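Local coordinates for protein putative HTH-type transcriptional regulator PF0864 (Pyrococcus furiosus, PDB 2IA0) that probably binds specific DNA sequences as a dimeric transcriptional regulator of the AsnC family, at residues R20-L25 / S46-R51; L72-L77 / G109-A114. All coordinates share one frame; numbering follows the deposited sequence.

Contact 1 of 2, residues R20-L25 / S46-R51; sequences RNILRL and STIHFR
R51 NH1 is gripped by two carboxylates, forming salt bridges with D19 OD2 in the first turn of helix 17-26 and D16 OD1 just before it, and this anchors the guanidinium end of the side chain that lies against I22. The touching itself is done by the aliphatic root: R51 CB sits 3.5 Å from I22 CD1, and R51 CG is 4.0 Å from the same methyl. The arginine chain bends early, at its second torsion (chi2 -55°), and crosses the isoleucine at about a right angle. I22 leaves its helix toward helix 45-57; with its CG1-CD1 arm fully extended (chi2 168°), CD1 is the one atom that spans the gap. Beside R51, one turn earlier on the same helix, I48 starts off at an angle to the first helix, but its tip swings closer, and I48 CD1 comes in from the side of the I22 CG1-CD1 bond, 4.1 Å from I22 CD1. A single methyl is thus received by two residues three apart on one helix face. No hydrogen bond crosses between 20-25 and 46-51. L18 also touches I48 and R51, and L41 of helix 34-41 touches I22 as well. This is the three-helix packing of a winged helix-turn-helix domain, with helix 45-57, the second helix of the predicted motif, in the position of the DNA-recognition helix.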
loop_
_atom_site.group_PDB
_atom_site.type_symbol
_atom_site.label_atom_id
_atom_site.label_comp_id
_atom_site.label_asym_id
_atom_site.label_seq_id
_atom_site.Cartn_x
_atom_site.Cartn_y
_atom_site.Cartn_z
ATOM N N ARG A 20 8.643 15.856 -12.232
ATOM C CA ARG A 20 7.732 15.710 -11.093
ATOM C C ARG A 20 6.292 15.929 -11.494
ATOM O O ARG A 20 5.405 15.168 -11.082
ATOM C CB ARG A 20 8.092 16.688 -9.957
ATOM C CG ARG A 20 9.402 16.375 -9.243
ATOM C CD ARG A 20 9.745 17.448 -8.189
ATOM N NE ARG A 20 11.198 17.563 -7.975
ATOM C CZ ARG A 20 11.952 18.575 -8.432
ATOM N NH1 ARG A 20 11.406 19.580 -9.109
ATOM N NH2 ARG A 20 13.263 18.603 -8.199
ATOM N N ASN A 21 6.063 16.970 -12.298
ATOM C CA ASN A 21 4.736 17.281 -12.777
ATOM C C ASN A 21 4.115 16.167 -13.605
ATOM O O ASN A 21 2.947 15.873 -13.405
ATOM C CB ASN A 21 4.725 18.595 -13.545
ATOM C CG ASN A 21 4.579 19.795 -12.641
ATOM O OD1 ASN A 21 3.947 19.714 -11.599
ATOM N ND2 ASN A 21 5.165 20.925 -13.043
ATOM N N ILE A 22 4.885 15.558 -14.517
ATOM C CA ILE A 22 4.484 14.349 -15.263
ATOM C C ILE A 22 4.116 13.187 -14.338
ATOM O O ILE A 22 3.086 12.552 -14.516
ATOM C CB ILE A 22 5.626 13.840 -16.221
ATOM C CG1 ILE A 22 5.791 14.739 -17.453
ATOM C CG2 ILE A 22 5.390 12.385 -16.674
ATOM C CD1 ILE A 22 7.072 14.460 -18.267
ATOM N N LEU A 23 4.988 12.880 -13.382
ATOM C CA LEU A 23 4.720 11.807 -12.428
ATOM C C LEU A 23 3.439 12.000 -11.612
ATOM O O LEU A 23 2.710 11.046 -11.396
ATOM C CB LEU A 23 5.902 11.612 -11.492
ATOM C CG LEU A 23 7.203 11.192 -12.165
ATOM C CD1 LEU A 23 8.324 11.303 -11.184
ATOM C CD2 LEU A 23 7.110 9.795 -12.756
ATOM N N ARG A 24 3.177 13.237 -11.179
ATOM C CA ARG A 24 1.981 13.584 -10.387
ATOM C C ARG A 24 0.715 13.256 -11.142
ATOM O O ARG A 24 -0.162 12.604 -10.599
ATOM C CB ARG A 24 1.975 15.057 -10.016
ATOM C CG ARG A 24 2.971 15.421 -8.947
ATOM C CD ARG A 24 3.060 16.943 -8.795
ATOM N NE ARG A 24 3.554 17.277 -7.469
ATOM C CZ ARG A 24 4.651 17.987 -7.215
ATOM N NH1 ARG A 24 4.996 18.215 -5.950
ATOM N NH2 ARG A 24 5.395 18.482 -8.198
ATOM N N LEU A 25 0.651 13.713 -12.396
ATOM C CA LEU A 25 -0.462 13.442 -13.296
ATOM C C LEU A 25 -0.649 11.974 -13.592
ATOM O O LEU A 25 -1.776 11.507 -13.632
ATOM C CB LEU A 25 -0.313 14.230 -14.608
ATOM C CG LEU A 25 -0.361 15.752 -14.411
ATOM C CD1 LEU A 25 -0.121 16.469 -15.716
ATOM C CD2 LEU A 25 -1.672 16.214 -13.732
ATOM N N SER A 46 6.956 15.736 -28.018
ATOM C CA SER A 46 8.212 14.986 -28.056
ATOM C C SER A 46 9.070 15.113 -26.792
ATOM O O SER A 46 9.835 14.206 -26.475
ATOM C CB SER A 46 9.049 15.369 -29.286
ATOM O OG SER A 46 8.327 15.213 -30.505
ATOM N N THR A 47 8.970 16.231 -26.083
ATOM C CA THR A 47 9.611 16.320 -24.761
ATOM C C THR A 47 8.936 15.426 -23.717
ATOM O O THR A 47 9.622 14.702 -23.013
ATOM C CB THR A 47 9.687 17.748 -24.233
ATOM O OG1 THR A 47 10.078 18.606 -25.306
ATOM C CG2 THR A 47 10.723 17.827 -23.121
ATOM N N ILE A 48 7.606 15.469 -23.637
ATOM C CA ILE A 48 6.854 14.580 -22.735
ATOM C C ILE A 48 7.219 13.114 -22.976
ATOM O O ILE A 48 7.604 12.397 -22.058
ATOM C CB ILE A 48 5.298 14.803 -22.849
ATOM C CG1 ILE A 48 4.913 16.252 -22.492
ATOM C CG2 ILE A 48 4.528 13.793 -22.003
ATOM C CD1 ILE A 48 5.557 16.776 -21.231
ATOM N N HIS A 49 7.141 12.723 -24.244
ATOM C CA HIS A 49 7.445 11.379 -24.727
ATOM C C HIS A 49 8.844 10.899 -24.289
ATOM O O HIS A 49 8.976 9.854 -23.639
ATOM C CB HIS A 49 7.277 11.379 -26.244
ATOM C CG HIS A 49 7.714 10.117 -26.916
ATOM N ND1 HIS A 49 7.032 8.926 -26.784
ATOM C CD2 HIS A 49 8.746 9.872 -27.761
ATOM C CE1 HIS A 49 7.633 7.997 -27.505
ATOM N NE2 HIS A 49 8.678 8.544 -28.106
ATOM N N PHE A 50 9.861 11.696 -24.605
ATOM C CA PHE A 50 11.229 11.454 -24.169
ATOM C C PHE A 50 11.395 11.338 -22.639
ATOM O O PHE A 50 12.012 10.389 -22.160
ATOM C CB PHE A 50 12.155 12.531 -24.738
ATOM C CG PHE A 50 13.567 12.453 -24.232
ATOM C CD1 PHE A 50 14.024 13.346 -23.255
ATOM C CD2 PHE A 50 14.448 11.498 -24.733
ATOM C CE1 PHE A 50 15.340 13.280 -22.781
ATOM C CE2 PHE A 50 15.765 11.435 -24.268
ATOM C CZ PHE A 50 16.207 12.327 -23.288
ATOM N N ARG A 51 10.864 12.309 -21.898
ATOM C CA ARG A 51 10.839 12.271 -20.425
ATOM C C ARG A 51 10.214 10.984 -19.889
ATOM O O ARG A 51 10.750 10.390 -18.981
ATOM C CB ARG A 51 10.066 13.457 -19.834
ATOM C CG ARG A 51 10.586 14.821 -20.189
ATOM C CD ARG A 51 12.033 14.933 -19.832
ATOM N NE ARG A 51 12.481 16.325 -19.790
ATOM C CZ ARG A 51 12.548 17.061 -18.687
ATOM N NH1 ARG A 51 12.181 16.547 -17.527
ATOM N NH2 ARG A 51 12.990 18.308 -18.737
#

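Contact 2 of 2, residues L72-L77 / G109-A114; sequences LKPKHL and GVLFVA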
loop_
_atom_site.group_PDB
_atom_site.type_symbol
_atom_site.label_atom_id
_atom_site.label_comp_id
_atom_site.label_asym_id
_atom_site.label_seq_id
_atom_site.Cartn_x
_atom_site.Cartn_y
_atom_site.Cartn_z
ATOM N N LEU A 72 -14.243 -5.791 -5.013
ATOM C CA LEU A 72 -13.140 -6.734 -4.847
ATOM C C LEU A 72 -12.224 -6.364 -3.694
ATOM O O LEU A 72 -11.312 -7.127 -3.369
ATOM C CB LEU A 72 -12.331 -6.889 -6.138
ATOM C CG LEU A 72 -12.848 -7.765 -7.277
ATOM C CD1 LEU A 72 -13.677 -6.929 -8.161
ATOM C CD2 LEU A 72 -11.698 -8.335 -8.087
ATOM N N LYS A 73 -12.454 -5.204 -3.086
ATOM C CA LYS A 73 -11.752 -4.839 -1.849
ATOM C C LYS A 73 -12.236 -5.646 -0.635
ATOM O O LYS A 73 -13.441 -5.902 -0.502
ATOM C CB LYS A 73 -11.959 -3.363 -1.539
ATOM C CG LYS A 73 -11.133 -2.439 -2.388
ATOM C CD LYS A 73 -10.989 -1.091 -1.697
ATOM C CE LYS A 73 -12.293 -0.316 -1.577
ATOM N NZ LYS A 73 -12.004 0.953 -0.817
ATOM N N PRO A 74 -11.313 -6.029 0.276
ATOM C CA PRO A 74 -11.762 -6.561 1.587
ATOM C C PRO A 74 -12.492 -5.486 2.414
ATOM O O PRO A 74 -12.060 -4.319 2.452
ATOM C CB PRO A 74 -10.448 -6.967 2.266
ATOM C CG PRO A 74 -9.403 -6.084 1.653
ATOM C CD PRO A 74 -9.840 -5.995 0.183
ATOM N N LYS A 75 -13.593 -5.851 3.055
ATOM C CA LYS A 75 -14.390 -4.850 3.768
ATOM C C LYS A 75 -13.837 -4.535 5.162
ATOM O O LYS A 75 -14.121 -3.474 5.726
ATOM C CB LYS A 75 -15.849 -5.299 3.879
ATOM C CG LYS A 75 -16.538 -5.597 2.544
ATOM C CD LYS A 75 -17.998 -5.999 2.791
ATOM C CE LYS A 75 -18.108 -7.467 3.287
ATOM N NZ LYS A 75 -19.135 -7.702 4.393
ATOM N N HIS A 76 -13.070 -5.474 5.718
ATOM C CA HIS A 76 -12.545 -5.386 7.074
ATOM C C HIS A 76 -11.087 -5.747 7.053
ATOM O O HIS A 76 -10.701 -6.822 6.604
ATOM C CB HIS A 76 -13.342 -6.262 8.052
ATOM C CG HIS A 76 -14.728 -5.741 8.280
ATOM N ND1 HIS A 76 -15.859 -6.500 8.070
ATOM C CD2 HIS A 76 -15.164 -4.497 8.603
ATOM C CE1 HIS A 76 -16.931 -5.759 8.297
ATOM N NE2 HIS A 76 -16.536 -4.540 8.618
ATOM N N LEU A 77 -10.290 -4.803 7.524
ATOM C CA LEU A 77 -8.857 -4.892 7.489
ATOM C C LEU A 77 -8.332 -4.833 8.939
ATOM O O LEU A 77 -8.979 -4.254 9.836
ATOM C CB LEU A 77 -8.340 -3.746 6.627
ATOM C CG LEU A 77 -7.112 -3.894 5.729
ATOM C CD1 LEU A 77 -7.374 -4.816 4.565
ATOM C CD2 LEU A 77 -6.707 -2.528 5.229
ATOM N N GLY A 109 -6.022 -13.394 1.723
ATOM C CA GLY A 109 -6.324 -12.244 2.569
ATOM C C GLY A 109 -5.117 -11.498 3.103
ATOM O O GLY A 109 -5.231 -10.369 3.535
ATOM N N VAL A 110 -3.953 -12.119 3.059
ATOM C CA VAL A 110 -2.745 -11.489 3.581
ATOM C C VAL A 110 -2.166 -10.507 2.547
ATOM O O VAL A 110 -1.746 -10.905 1.463
ATOM C CB VAL A 110 -1.719 -12.544 4.049
ATOM C CG1 VAL A 110 -0.392 -11.896 4.354
ATOM C CG2 VAL A 110 -2.264 -13.277 5.265
ATOM N N LEU A 111 -2.135 -9.228 2.924
ATOM C CA LEU A 111 -1.987 -8.137 1.956
ATOM C C LEU A 111 -0.541 -7.794 1.565
ATOM O O LEU A 111 -0.331 -7.269 0.488
ATOM C CB LEU A 111 -2.957 -6.971 2.218
ATOM C CG LEU A 111 -4.300 -6.970 1.448
ATOM C CD1 LEU A 111 -4.735 -8.292 0.771
ATOM C CD2 LEU A 111 -5.362 -6.469 2.346
ATOM N N PHE A 112 0.485 -8.071 2.355
ATOM C CA PHE A 112 1.209 -7.272 3.348
ATOM C C PHE A 112 1.848 -7.959 4.524
ATOM O O PHE A 112 1.214 -8.192 5.540
ATOM C CB PHE A 112 0.883 -5.780 3.566
ATOM C CG PHE A 112 2.120 -4.974 3.960
ATOM C CD1 PHE A 112 2.940 -4.406 2.976
ATOM C CD2 PHE A 112 2.500 -4.852 5.313
ATOM C CE1 PHE A 112 4.089 -3.696 3.324
ATOM C CE2 PHE A 112 3.656 -4.116 5.696
ATOM C CZ PHE A 112 4.458 -3.546 4.697
ATOM N N VAL A 113 3.133 -8.270 4.341
ATOM C CA VAL A 113 3.983 -8.888 5.381
ATOM C C VAL A 113 5.335 -8.177 5.419
ATOM O O VAL A 113 5.957 -7.938 4.371
ATOM C CB VAL A 113 4.160 -10.436 5.187
ATOM C CG1 VAL A 113 5.062 -11.040 6.274
ATOM C CG2 VAL A 113 2.769 -11.173 5.162
ATOM N N ALA A 114 5.761 -7.788 6.621
ATOM C CA ALA A 114 7.055 -7.125 6.809
ATOM C C ALA A 114 7.690 -7.524 8.119
ATOM O O ALA A 114 7.015 -7.968 9.054
ATOM C CB ALA A 114 6.932 -5.608 6.704
#
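L111 reaches from its strand toward P74 and L77, and its side chain can be followed outward. CB leaves the backbone in the direction of the 72-77 segment but meets nothing of it, and CG, one bond further, is still a step short. At the fork CD1 nearly eclipses CA (chi2 16°), folded back toward its own strand, and CD2 alone makes the contact. This methyl lies 3.4 Å from L77 CD1, a close approach, and 4.1 Å from P74 CG, the apex of the proline ring. L77 crosses L111 at about a right angle. Its own CB sets off to one side, but L77 CD1 comes round to L111 CD2, and P74 CG is 3.8 Å from L77 CD1, so the three apolar tips form a small triangle. No polar bond joins the segments. Strands 76-84 and 110-116 are the two parallel strands of a split beta-alpha-beta unit connected through helix 91-105. Strand 120-127 runs antiparallel between them, its L124 touching L77 and pairing with the L111 backbone, while helix 164-168 packs on two of the three contact residues, L168 on L111 and T165 on P74.

Contact 1 belongs to the N-terminal winged helix-turn-helix domain and contact 2 to the C-terminal dimeric alpha+beta barrel domain; they follow in series along the chain, with strand 61-68 between them. Within one subunit their centres are 33 Å apart and their nearest atoms about 19 Å, so they do not touch. Across the dimer they are linked indirectly, through V60 and V171. L72 of contact 2 packs on V171 of its own chain and on V60 of the second subunit, while L23 of contact 1 packs on V60 of its own chain and on V171 of the second subunit. V171, the C-terminal residue of the second subunit, therefore lies against the probable DNA-binding domain of this one.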